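Local coordinates for purine nucleoside phosphorylase (Anopheles gambiae, PDB 2P4S), which catalyses phosphate-driven cleavage of the N-glycosidic bond of inosine, guanosine and their 2'-deoxy forms in purine salvage, working as a homotrimer, at residues A[275-280]-A[303-308]; A[198-203]-A[322-327]; A[229-234]-A[310-315]. One frame throughout, in Å; residues are numbered along the deposited sequence.

Contacts 1 and 2 form two sides of one active site, with centres about 9 Å apart, and both touch the DADMe-ImmH inhibitor (DIH) and the phosphate. Contact 1 brings Ser305 and a bridging water to phosphate O3, while contact 2 offers the backbone N-H of Ala201 to phosphate O1. The two meet where Tyr277 CD1 packs 3.3 Å from Ser324 OG. Contact 3 uses the later turns of helix 307-315, which begins in contact 1; the centre of contact 3 lies about 14 Å from that of contact 1 and about 20 Å from that of contact 2. There the helix meets a loop that packs on the third subunit, linking phosphate site and interface.

Contact 1: residues A[275-280]-A[303-308]; sequences GVYTCL and GMSTVH. With DIH (7-[[(3R,4R)-3-(hydroxymethyl)-4-oxidanyl-pyrrolidin-1-ium-1-yl]methyl]-3,5-dihydropyrrolo[3,2-d]pyrimidin-4-one), chain F; PO4 (phosphate ion), chain D.
Gly303 is held by two backbone bonds to segment 275-280. Its N-H reaches Thr278 O at 2.9 Å, and its carbonyl O takes the N-H of Leu280 from 2.9 Å in an almost straight bond (174°). This is parallel pairing between the short strand 301-303 and the end of strand 272-279. Just beyond it the chain leaves the sheet and curls round the hydroxyl of Tyr277, which accepts the N-H of Ser305 (N to OH 3.1 Å, 154°). Tyr277 OH in turn donates to a water 2.7 Å away. The same water accepts from Met304 N at 3.0 Å and donates to phosphate O3 at 2.6 Å. A second route ends on that phosphate oxygen: Ser305 OG donates to O3 over 2.7 Å while accepting from Thr306 OG1. Chi1 of 74° sets Ser305 OG between its own backbone N and carbonyl carbon, facing the anion.

Apolar contacts lie farther out. One methyl of Val307, CG2, comes to the edge of the Tyr277 ring near CD2 and also rests on Cys279 CB, 3.7 Å away. Cys279 SG lies at the edge of the His308 imidazole, closest to CE1. Gly303 CA sits near CE1 of the tyrosine, and beyond it Met304 stretches its extended chain along the inhibitor, with SD against C2' and CE near C2 and N3. Leu280 touches Glu286 of the nucleoside site and Phe226 of the second subunit.

Tyr277 thus acts as a second-shell residue. Its hydroxyl bonds to Ser305 N and, with Met304 N, to the water that donates to phosphate, which would hold both in place. O3 receives two hydrogen bonds from this corner, consistent with a loop shaped to hold the anion beside the inhibitor.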
loop_
_atom_site.group_PDB
_atom_site.type_symbol
_atom_site.label_atom_id
_atom_site.label_comp_id
_atom_site.label_asym_id
_atom_site.label_seq_id
_atom_site.Cartn_x
_atom_site.Cartn_y
_atom_site.Cartn_z
ATOM N N GLY A 275 9.147 -1.214 21.707
ATOM C CA GLY A 275 9.538 -1.525 20.342
ATOM C C GLY A 275 8.636 -0.898 19.324
ATOM O O GLY A 275 8.042 0.141 19.577
ATOM N N VAL A 276 8.624 -1.500 18.133
ATOM C CA VAL A 276 8.103 -0.881 16.926
ATOM C C VAL A 276 6.761 -1.512 16.579
ATOM O O VAL A 276 6.637 -2.757 16.503
ATOM C CB VAL A 276 9.161 -0.972 15.747
ATOM C CG1 VAL A 276 8.604 -0.413 14.400
ATOM C CG2 VAL A 276 10.575 -0.302 16.152
ATOM N N TYR A 277 5.759 -0.653 16.292
ATOM C CA TYR A 277 4.365 -1.131 16.048
ATOM C C TYR A 277 4.049 -0.902 14.589
ATOM O O TYR A 277 4.596 0.010 14.002
ATOM C CB TYR A 277 3.391 -0.408 16.960
ATOM C CG TYR A 277 1.932 -0.588 16.629
ATOM C CD1 TYR A 277 1.185 -1.627 17.209
ATOM C CD2 TYR A 277 1.258 0.336 15.802
ATOM C CE1 TYR A 277 -0.166 -1.783 16.935
ATOM C CE2 TYR A 277 -0.101 0.189 15.527
ATOM C CZ TYR A 277 -0.808 -0.859 16.102
ATOM O OH TYR A 277 -2.155 -0.993 15.843
ATOM N N THR A 278 3.257 -1.764 13.954
ATOM C CA THR A 278 2.786 -1.402 12.613
ATOM C C THR A 278 1.257 -1.613 12.564
ATOM O O THR A 278 0.754 -2.502 13.268
ATOM C CB THR A 278 3.500 -2.147 11.473
ATOM O OG1 THR A 278 3.209 -1.480 10.234
ATOM C CG2 THR A 278 3.037 -3.624 11.369
ATOM N N CYS A 279 0.577 -0.823 11.737
ATOM C CA CYS A 279 -0.864 -0.874 11.528
ATOM C C CYS A 279 -1.181 -1.489 10.159
ATOM O O CYS A 279 -0.943 -0.858 9.120
ATOM C CB CYS A 279 -1.456 0.541 11.618
ATOM S SG CYS A 279 -3.240 0.639 11.249
ATOM N N LEU A 280 -1.709 -2.711 10.150
ATOM C CA LEU A 280 -2.103 -3.366 8.881
ATOM C C LEU A 280 -3.612 -3.163 8.648
ATOM O O LEU A 280 -4.340 -2.922 9.581
ATOM C CB LEU A 280 -1.747 -4.867 8.902
ATOM C CG LEU A 280 -0.318 -5.259 9.325
ATOM C CD1 LEU A 280 -0.075 -6.735 9.155
ATOM C CD2 LEU A 280 0.710 -4.489 8.504
ATOM N N GLY A 303 -0.604 -4.711 14.616
ATOM C CA GLY A 303 -1.949 -4.341 14.959
ATOM C C GLY A 303 -2.705 -3.812 13.770
ATOM O O GLY A 303 -2.255 -3.996 12.646
ATOM N N MET A 304 -3.840 -3.136 14.030
ATOM C CA MET A 304 -4.690 -2.579 12.964
ATOM C C MET A 304 -5.254 -1.186 13.273
ATOM O O MET A 304 -6.336 -0.856 12.797
ATOM C CB MET A 304 -5.877 -3.525 12.688
ATOM C CG MET A 304 -5.460 -4.957 12.325
ATOM S SD MET A 304 -6.890 -5.968 12.093
ATOM C CE MET A 304 -6.198 -7.611 11.784
ATOM N N SER A 305 -4.554 -0.347 14.050
ATOM C CA SER A 305 -5.124 0.945 14.441
ATOM C C SER A 305 -4.017 1.933 14.786
ATOM O O SER A 305 -2.842 1.686 14.439
ATOM C CB SER A 305 -6.066 0.753 15.618
ATOM O OG SER A 305 -5.314 0.526 16.798
ATOM N N THR A 306 -4.365 3.053 15.454
ATOM C CA THR A 306 -3.339 3.848 16.217
ATOM C C THR A 306 -2.427 4.763 15.411
ATOM O O THR A 306 -2.323 5.955 15.721
ATOM C CB THR A 306 -2.467 2.908 17.110
ATOM O OG1 THR A 306 -3.339 2.271 18.033
ATOM C CG2 THR A 306 -1.369 3.658 17.905
ATOM N N VAL A 307 -1.783 4.213 14.385
ATOM C CA VAL A 307 -0.710 4.942 13.654
ATOM C C VAL A 307 -1.228 6.309 13.123
ATOM O O VAL A 307 -0.603 7.335 13.331
ATOM C CB VAL A 307 -0.041 4.040 12.507
ATOM C CG1 VAL A 307 0.731 4.889 11.469
ATOM C CG2 VAL A 307 0.889 3.040 13.105
ATOM N N HIS A 308 -2.397 6.276 12.471
ATOM C CA HIS A 308 -3.072 7.443 11.868
ATOM C C HIS A 308 -3.662 8.373 12.908
ATOM O O HIS A 308 -3.727 9.569 12.685
ATOM C CB HIS A 308 -4.161 6.990 10.845
ATOM C CG HIS A 308 -5.007 5.853 11.329
ATOM N ND1 HIS A 308 -4.607 4.535 11.239
ATOM C CD2 HIS A 308 -6.208 5.838 11.962
ATOM C CE1 HIS A 308 -5.525 3.759 11.799
ATOM N NE2 HIS A 308 -6.489 4.532 12.272
HETATM O "O5'" DIH F . -9.025 -9.249 17.366
HETATM C "C5'" DIH F . -8.962 -8.391 16.209
HETATM C "C4'" DIH F . -8.813 -6.981 16.728
HETATM C "C6'" DIH F . -7.618 -6.859 17.700
HETATM C "C3'" DIH F . -8.555 -6.030 15.579
HETATM O "O3'" DIH F . -9.169 -4.778 15.892
HETATM C "C2'" DIH F . -7.051 -5.829 15.609
HETATM N "N1'" DIH F . -6.761 -5.809 17.078
HETATM C C10 DIH F . -5.310 -5.847 17.316
HETATM C C9 DIH F . -4.592 -7.174 17.199
HETATM C C8 DIH F . -4.418 -8.110 18.254
HETATM N N7 DIH F . -3.696 -9.163 17.780
HETATM C C5 DIH F . -3.393 -8.956 16.472
HETATM C C6 DIH F . -2.596 -9.699 15.455
HETATM O O6 DIH F . -2.038 -10.843 15.718
HETATM N N1 DIH F . -2.507 -9.110 14.244
HETATM C C2 DIH F . -3.093 -7.914 13.932
HETATM N N3 DIH F . -3.789 -7.201 14.832
HETATM C C4 DIH F . -3.936 -7.715 16.099
HETATM P P PO4 D . -7.342 -2.349 18.552
HETATM O O1 PO4 D . -6.866 -2.582 19.950
HETATM O O2 PO4 D . -8.427 -1.272 18.596
HETATM O O3 PO4 D . -6.282 -1.865 17.635
HETATM O O4 PO4 D . -7.871 -3.650 18.028
HETATM O O HOH W 1 -3.915 -2.716 16.995
#

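Contact 2: residues A[198-203]-A[322-327]; sequences ATNAAG and AFSLIT. With DIH (7-[[(3R,4R)-3-(hydroxymethyl)-4-oxidanyl-pyrrolidin-1-ium-1-yl]methyl]-3,5-dihydropyrrolo[3,2-d]pyrimidin-4-one), chain F; PO4 (phosphate ion), chain D.
Phe323 N to Ala198 O (3.2 Å) opens a ladder of five backbone hydrogen bonds that joins strands 198-203 and 322-327 in parallel. Asn200 uses both its N-H and its C=O, bonding to Phe323 O and Leu325 N; Ala202 does likewise with Leu325 O and Thr327 N. Between them Ala201 turns its N-H the other way, and it meets phosphate O1 at 2.8 Å in a nearly linear bond (171°). The alternation of a parallel strand thereby supplies a backbone donor to the anion.

Side chains pack on both faces of the pair. On the face of Thr199 and Phe323 the two run side by side: Thr199 CB sits over one face of the phenyl ring, toward its rim, and CG2 touches CZ at 3.6 Å. Farther along, Ala201 CB on this face meets Thr327 CG2, also at 3.6 Å. On the opposite face Ala202 CB rests against Ser324 CB and OG, and Ala198 CB faces Ala322 CB.

Inhibitor contacts gather at the C-terminal ends, where Ala201 O lies 3.1 Å from DIH C10 and Thr327 OG1 lies 3.4 Å from DIH C8.

Both strands belong to the central mixed sheet of the PNP/MTAP phosphorylase family and line its phosphate and nucleoside pocket. Strand 112-116 pairs with 195-204, strand 214-221 pairs antiparallel with 319-329, and helix 342-350 packs on Ala201 and Thr327 through Ile345.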
loop_
_atom_site.group_PDB
_atom_site.type_symbol
_atom_site.label_atom_id
_atom_site.label_comp_id
_atom_site.label_asym_id
_atom_site.label_seq_id
_atom_site.Cartn_x
_atom_site.Cartn_y
_atom_site.Cartn_z
ATOM N N ALA A 198 -2.651 6.731 23.199
ATOM C CA ALA A 198 -3.311 5.738 22.320
ATOM C C ALA A 198 -2.929 4.344 22.783
ATOM O O ALA A 198 -1.731 4.047 22.958
ATOM C CB ALA A 198 -2.937 5.967 20.879
ATOM N N THR A 199 -3.917 3.497 23.024
ATOM C CA THR A 199 -3.667 2.130 23.480
ATOM C C THR A 199 -4.230 1.178 22.428
ATOM O O THR A 199 -5.220 1.494 21.759
ATOM C CB THR A 199 -4.362 1.799 24.791
ATOM O OG1 THR A 199 -5.770 1.662 24.558
ATOM C CG2 THR A 199 -4.109 2.844 25.888
ATOM N N ASN A 200 -3.635 0.009 22.276
ATOM C CA ASN A 200 -4.260 -0.969 21.399
ATOM C C ASN A 200 -3.898 -2.353 21.889
ATOM O O ASN A 200 -3.044 -2.482 22.793
ATOM C CB ASN A 200 -3.824 -0.737 19.935
ATOM C CG ASN A 200 -2.331 -0.824 19.759
ATOM O OD1 ASN A 200 -1.707 -1.843 20.069
ATOM N ND2 ASN A 200 -1.742 0.238 19.273
ATOM N N ALA A 201 -4.554 -3.371 21.320
ATOM C CA ALA A 201 -4.062 -4.738 21.351
ATOM C C ALA A 201 -3.123 -5.010 20.153
ATOM O O ALA A 201 -3.268 -4.395 19.093
ATOM C CB ALA A 201 -5.253 -5.734 21.331
ATOM N N ALA A 202 -2.172 -5.936 20.303
ATOM C CA ALA A 202 -1.313 -6.345 19.163
ATOM C C ALA A 202 -0.833 -7.787 19.272
ATOM O O ALA A 202 -0.828 -8.398 20.377
ATOM C CB ALA A 202 -0.100 -5.397 18.971
ATOM N N GLY A 203 -0.454 -8.320 18.111
ATOM C CA GLY A 203 0.196 -9.632 18.041
ATOM C C GLY A 203 1.676 -9.394 18.289
ATOM O O GLY A 203 2.252 -8.438 17.743
ATOM N N ALA A 322 1.993 5.995 23.665
ATOM C CA ALA A 322 1.201 4.861 23.202
ATOM C C ALA A 322 1.802 3.524 23.609
ATOM O O ALA A 322 3.018 3.401 23.710
ATOM C CB ALA A 322 1.040 4.920 21.668
ATOM N N PHE A 323 0.944 2.532 23.841
ATOM C CA PHE A 323 1.381 1.157 24.062
ATOM C C PHE A 323 0.449 0.124 23.460
ATOM O O PHE A 323 -0.732 0.389 23.269
ATOM C CB PHE A 323 1.603 0.843 25.543
ATOM C CG PHE A 323 0.385 0.982 26.402
ATOM C CD1 PHE A 323 -0.471 -0.098 26.597
ATOM C CD2 PHE A 323 0.122 2.169 27.072
ATOM C CE1 PHE A 323 -1.557 0.001 27.414
ATOM C CE2 PHE A 323 -0.985 2.272 27.899
ATOM C CZ PHE A 323 -1.815 1.177 28.077
ATOM N N SER A 324 1.020 -1.059 23.207
ATOM C CA SER A 324 0.304 -2.254 22.794
ATOM C C SER A 324 0.272 -3.251 23.969
ATOM O O SER A 324 1.329 -3.578 24.554
ATOM C CB SER A 324 1.046 -2.935 21.636
ATOM O OG SER A 324 1.110 -2.166 20.450
ATOM N N LEU A 325 -0.923 -3.757 24.292
ATOM C CA LEU A 325 -1.032 -4.989 25.057
ATOM C C LEU A 325 -0.867 -6.155 24.056
ATOM O O LEU A 325 -1.627 -6.248 23.078
ATOM C CB LEU A 325 -2.400 -5.074 25.751
ATOM C CG LEU A 325 -2.667 -6.289 26.645
ATOM C CD1 LEU A 325 -1.728 -6.354 27.884
ATOM C CD2 LEU A 325 -4.125 -6.228 27.090
ATOM N N ILE A 326 0.122 -7.032 24.317
ATOM C CA ILE A 326 0.392 -8.184 23.484
ATOM C C ILE A 326 -0.639 -9.243 23.850
ATOM O O ILE A 326 -0.622 -9.770 24.939
ATOM C CB ILE A 326 1.848 -8.718 23.724
ATOM C CG1 ILE A 326 2.884 -7.620 23.445
ATOM C CG2 ILE A 326 2.106 -10.014 22.951
ATOM C CD1 ILE A 326 2.868 -7.028 21.971
ATOM N N THR A 327 -1.563 -9.555 22.937
ATOM C CA THR A 327 -2.762 -10.323 23.311
ATOM C C THR A 327 -2.638 -11.739 22.795
ATOM O O THR A 327 -3.447 -12.596 23.097
ATOM C CB THR A 327 -4.047 -9.659 22.766
ATOM O OG1 THR A 327 -3.860 -9.312 21.379
ATOM C CG2 THR A 327 -4.343 -8.392 23.547
HETATM O "O5'" DIH F . -9.025 -9.249 17.366
HETATM C "C5'" DIH F . -8.962 -8.391 16.209
HETATM C "C4'" DIH F . -8.813 -6.981 16.728
HETATM C "C6'" DIH F . -7.618 -6.859 17.700
HETATM C "C3'" DIH F . -8.555 -6.030 15.579
HETATM O "O3'" DIH F . -9.169 -4.778 15.892
HETATM C "C2'" DIH F . -7.051 -5.829 15.609
HETATM N "N1'" DIH F . -6.761 -5.809 17.078
HETATM C C10 DIH F . -5.310 -5.847 17.316
HETATM C C9 DIH F . -4.592 -7.174 17.199
HETATM C C8 DIH F . -4.418 -8.110 18.254
HETATM N N7 DIH F . -3.696 -9.163 17.780
HETATM C C5 DIH F . -3.393 -8.956 16.472
HETATM C C6 DIH F . -2.596 -9.699 15.455
HETATM O O6 DIH F . -2.038 -10.843 15.718
HETATM N N1 DIH F . -2.507 -9.110 14.244
HETATM C C2 DIH F . -3.093 -7.914 13.932
HETATM N N3 DIH F . -3.789 -7.201 14.832
HETATM C C4 DIH F . -3.936 -7.715 16.099
HETATM P P PO4 D . -7.342 -2.349 18.552
HETATM O O1 PO4 D . -6.866 -2.582 19.950
HETATM O O2 PO4 D . -8.427 -1.272 18.596
HETATM O O3 PO4 D . -6.282 -1.865 17.635
HETATM O O4 PO4 D . -7.871 -3.650 18.028
#

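Contact 3: residues A[229-234]-A[310-315]; sequences NNPLQG and IITARH
Leu232 and Pro231 press against helix 310-315 from a type I beta turn, Asn230 to Gln233, that is also an Asx turn: Asn230 OD1 accepts the N-H of Leu232 at 2.8 Å, in the plane of the amide and on a lone pair. With CG of Asn230 anti to the backbone N (chi1 -171°), the amide can fold back over its own turn; its other end, ND2, is met by Ile311 CD1.

Leu232 spreads its two methyls over residues one helical turn apart. With CG anti to the carbonyl carbon (chi1 -50°), CD1 lies 3.7 Å from Ile311 CG2, while CD2 slides along the side chain of His315, 4.0 Å from CG. The imidazole is tied at both nitrogens, ND1 to Arg186 and NE2 to Pro242 O.

The third subunit packs on both partners: its Pro283 on Leu232 of the loop and its Asn284 on Ile311 of the helix.

Pro231 lays CB and CG against Thr312 OG1, each at 3.7 Å. That hydroxyl bonds to His308 O within the helix and accepts from a water 2.9 Å away, which makes a weak second bond to Pro231 O.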
loop_
_atom_site.group_PDB
_atom_site.type_symbol
_atom_site.label_atom_id
_atom_site.label_comp_id
_atom_site.label_asym_id
_atom_site.label_seq_id
_atom_site.Cartn_x
_atom_site.Cartn_y
_atom_site.Cartn_z
ATOM N N ASN A 229 -2.014 5.947 1.761
ATOM C CA ASN A 229 -3.214 5.907 2.583
ATOM C C ASN A 229 -2.870 6.584 3.931
ATOM O O ASN A 229 -2.334 5.966 4.854
ATOM C CB ASN A 229 -3.650 4.452 2.716
ATOM C CG ASN A 229 -5.014 4.281 3.370
ATOM O OD1 ASN A 229 -5.779 5.231 3.562
ATOM N ND2 ASN A 229 -5.337 3.035 3.688
ATOM N N ASN A 230 -3.160 7.880 4.023
ATOM C CA ASN A 230 -2.699 8.732 5.160
ATOM C C ASN A 230 -3.876 9.575 5.557
ATOM O O ASN A 230 -4.507 10.089 4.675
ATOM C CB ASN A 230 -1.517 9.625 4.714
ATOM C CG ASN A 230 -0.844 10.355 5.875
ATOM O OD1 ASN A 230 -1.400 11.308 6.405
ATOM N ND2 ASN A 230 0.376 9.936 6.252
ATOM N N PRO A 231 -4.143 9.762 6.875
ATOM C CA PRO A 231 -5.238 10.668 7.297
ATOM C C PRO A 231 -5.059 12.162 6.881
ATOM O O PRO A 231 -6.014 12.921 6.911
ATOM C CB PRO A 231 -5.252 10.510 8.827
ATOM C CG PRO A 231 -3.863 10.125 9.167
ATOM C CD PRO A 231 -3.451 9.204 8.059
ATOM N N LEU A 232 -3.880 12.563 6.439
ATOM C CA LEU A 232 -3.674 13.953 6.125
ATOM C C LEU A 232 -3.765 14.233 4.633
ATOM O O LEU A 232 -3.568 15.358 4.200
ATOM C CB LEU A 232 -2.312 14.418 6.672
ATOM C CG LEU A 232 -2.002 14.095 8.134
ATOM C CD1 LEU A 232 -0.583 14.540 8.390
ATOM C CD2 LEU A 232 -3.012 14.748 9.116
ATOM N N GLN A 233 -4.033 13.209 3.832
ATOM C CA GLN A 233 -4.128 13.422 2.369
ATOM C C GLN A 233 -5.265 14.415 2.059
ATOM O O GLN A 233 -6.315 14.366 2.685
ATOM C CB GLN A 233 -4.347 12.103 1.624
ATOM C CG GLN A 233 -4.068 12.208 0.097
ATOM C CD GLN A 233 -4.734 11.109 -0.704
ATOM O OE1 GLN A 233 -5.533 10.325 -0.162
ATOM N NE2 GLN A 233 -4.409 11.024 -1.982
ATOM N N GLY A 234 -5.025 15.325 1.121
ATOM C CA GLY A 234 -6.000 16.347 0.760
ATOM C C GLY A 234 -5.563 17.723 1.247
ATOM O O GLY A 234 -4.503 17.852 1.842
ATOM N N ILE A 310 -2.117 8.796 15.935
ATOM C CA ILE A 310 -0.850 9.425 16.294
ATOM C C ILE A 310 -0.383 10.470 15.283
ATOM O O ILE A 310 0.051 11.526 15.667
ATOM C CB ILE A 310 0.261 8.337 16.540
ATOM C CG1 ILE A 310 -0.142 7.440 17.742
ATOM C CG2 ILE A 310 1.625 9.002 16.774
ATOM C CD1 ILE A 310 0.054 8.104 19.168
ATOM N N ILE A 311 -0.482 10.194 13.990
ATOM C CA ILE A 311 -0.053 11.152 12.974
ATOM C C ILE A 311 -0.918 12.427 12.999
ATOM O O ILE A 311 -0.425 13.568 12.877
ATOM C CB ILE A 311 -0.104 10.474 11.583
ATOM C CG1 ILE A 311 1.057 9.493 11.429
ATOM C CG2 ILE A 311 -0.072 11.474 10.442
ATOM C CD1 ILE A 311 1.052 8.759 10.065
ATOM N N THR A 312 -2.220 12.230 13.158
ATOM C CA THR A 312 -3.147 13.361 13.348
ATOM C C THR A 312 -2.817 14.167 14.617
ATOM O O THR A 312 -2.849 15.378 14.602
ATOM C CB THR A 312 -4.595 12.839 13.380
ATOM O OG1 THR A 312 -4.845 12.095 12.163
ATOM C CG2 THR A 312 -5.574 13.988 13.516
ATOM N N ALA A 313 -2.512 13.487 15.716
ATOM C CA ALA A 313 -2.132 14.142 16.961
ATOM C C ALA A 313 -0.883 15.003 16.784
ATOM O O ALA A 313 -0.840 16.142 17.217
ATOM C CB ALA A 313 -1.907 13.131 18.045
ATOM N N ARG A 314 0.124 14.454 16.126
ATOM C CA ARG A 314 1.405 15.136 15.916
ATOM C C ARG A 314 1.190 16.329 15.033
ATOM O O ARG A 314 1.757 17.367 15.265
ATOM C CB ARG A 314 2.434 14.174 15.259
ATOM C CG ARG A 314 2.914 13.095 16.221
ATOM C CD ARG A 314 3.343 13.729 17.581
ATOM N NE ARG A 314 4.653 14.344 17.448
ATOM C CZ ARG A 314 5.121 15.349 18.189
ATOM N NH1 ARG A 314 4.358 15.896 19.143
ATOM N NH2 ARG A 314 6.363 15.814 17.946
ATOM N N HIS A 315 0.352 16.166 14.017
ATOM C CA HIS A 315 -0.018 17.259 13.118
ATOM C C HIS A 315 -0.526 18.503 13.855
ATOM O O HIS A 315 -0.109 19.587 13.526
ATOM C CB HIS A 315 -1.043 16.802 12.057
ATOM C CG HIS A 315 -1.353 17.862 11.023
ATOM N ND1 HIS A 315 -2.607 18.402 10.858
ATOM C CD2 HIS A 315 -0.554 18.507 10.139
ATOM C CE1 HIS A 315 -2.574 19.318 9.914
ATOM N NE2 HIS A 315 -1.341 19.391 9.451
HETATM O O HOH W 2 -6.785 13.271 10.288
#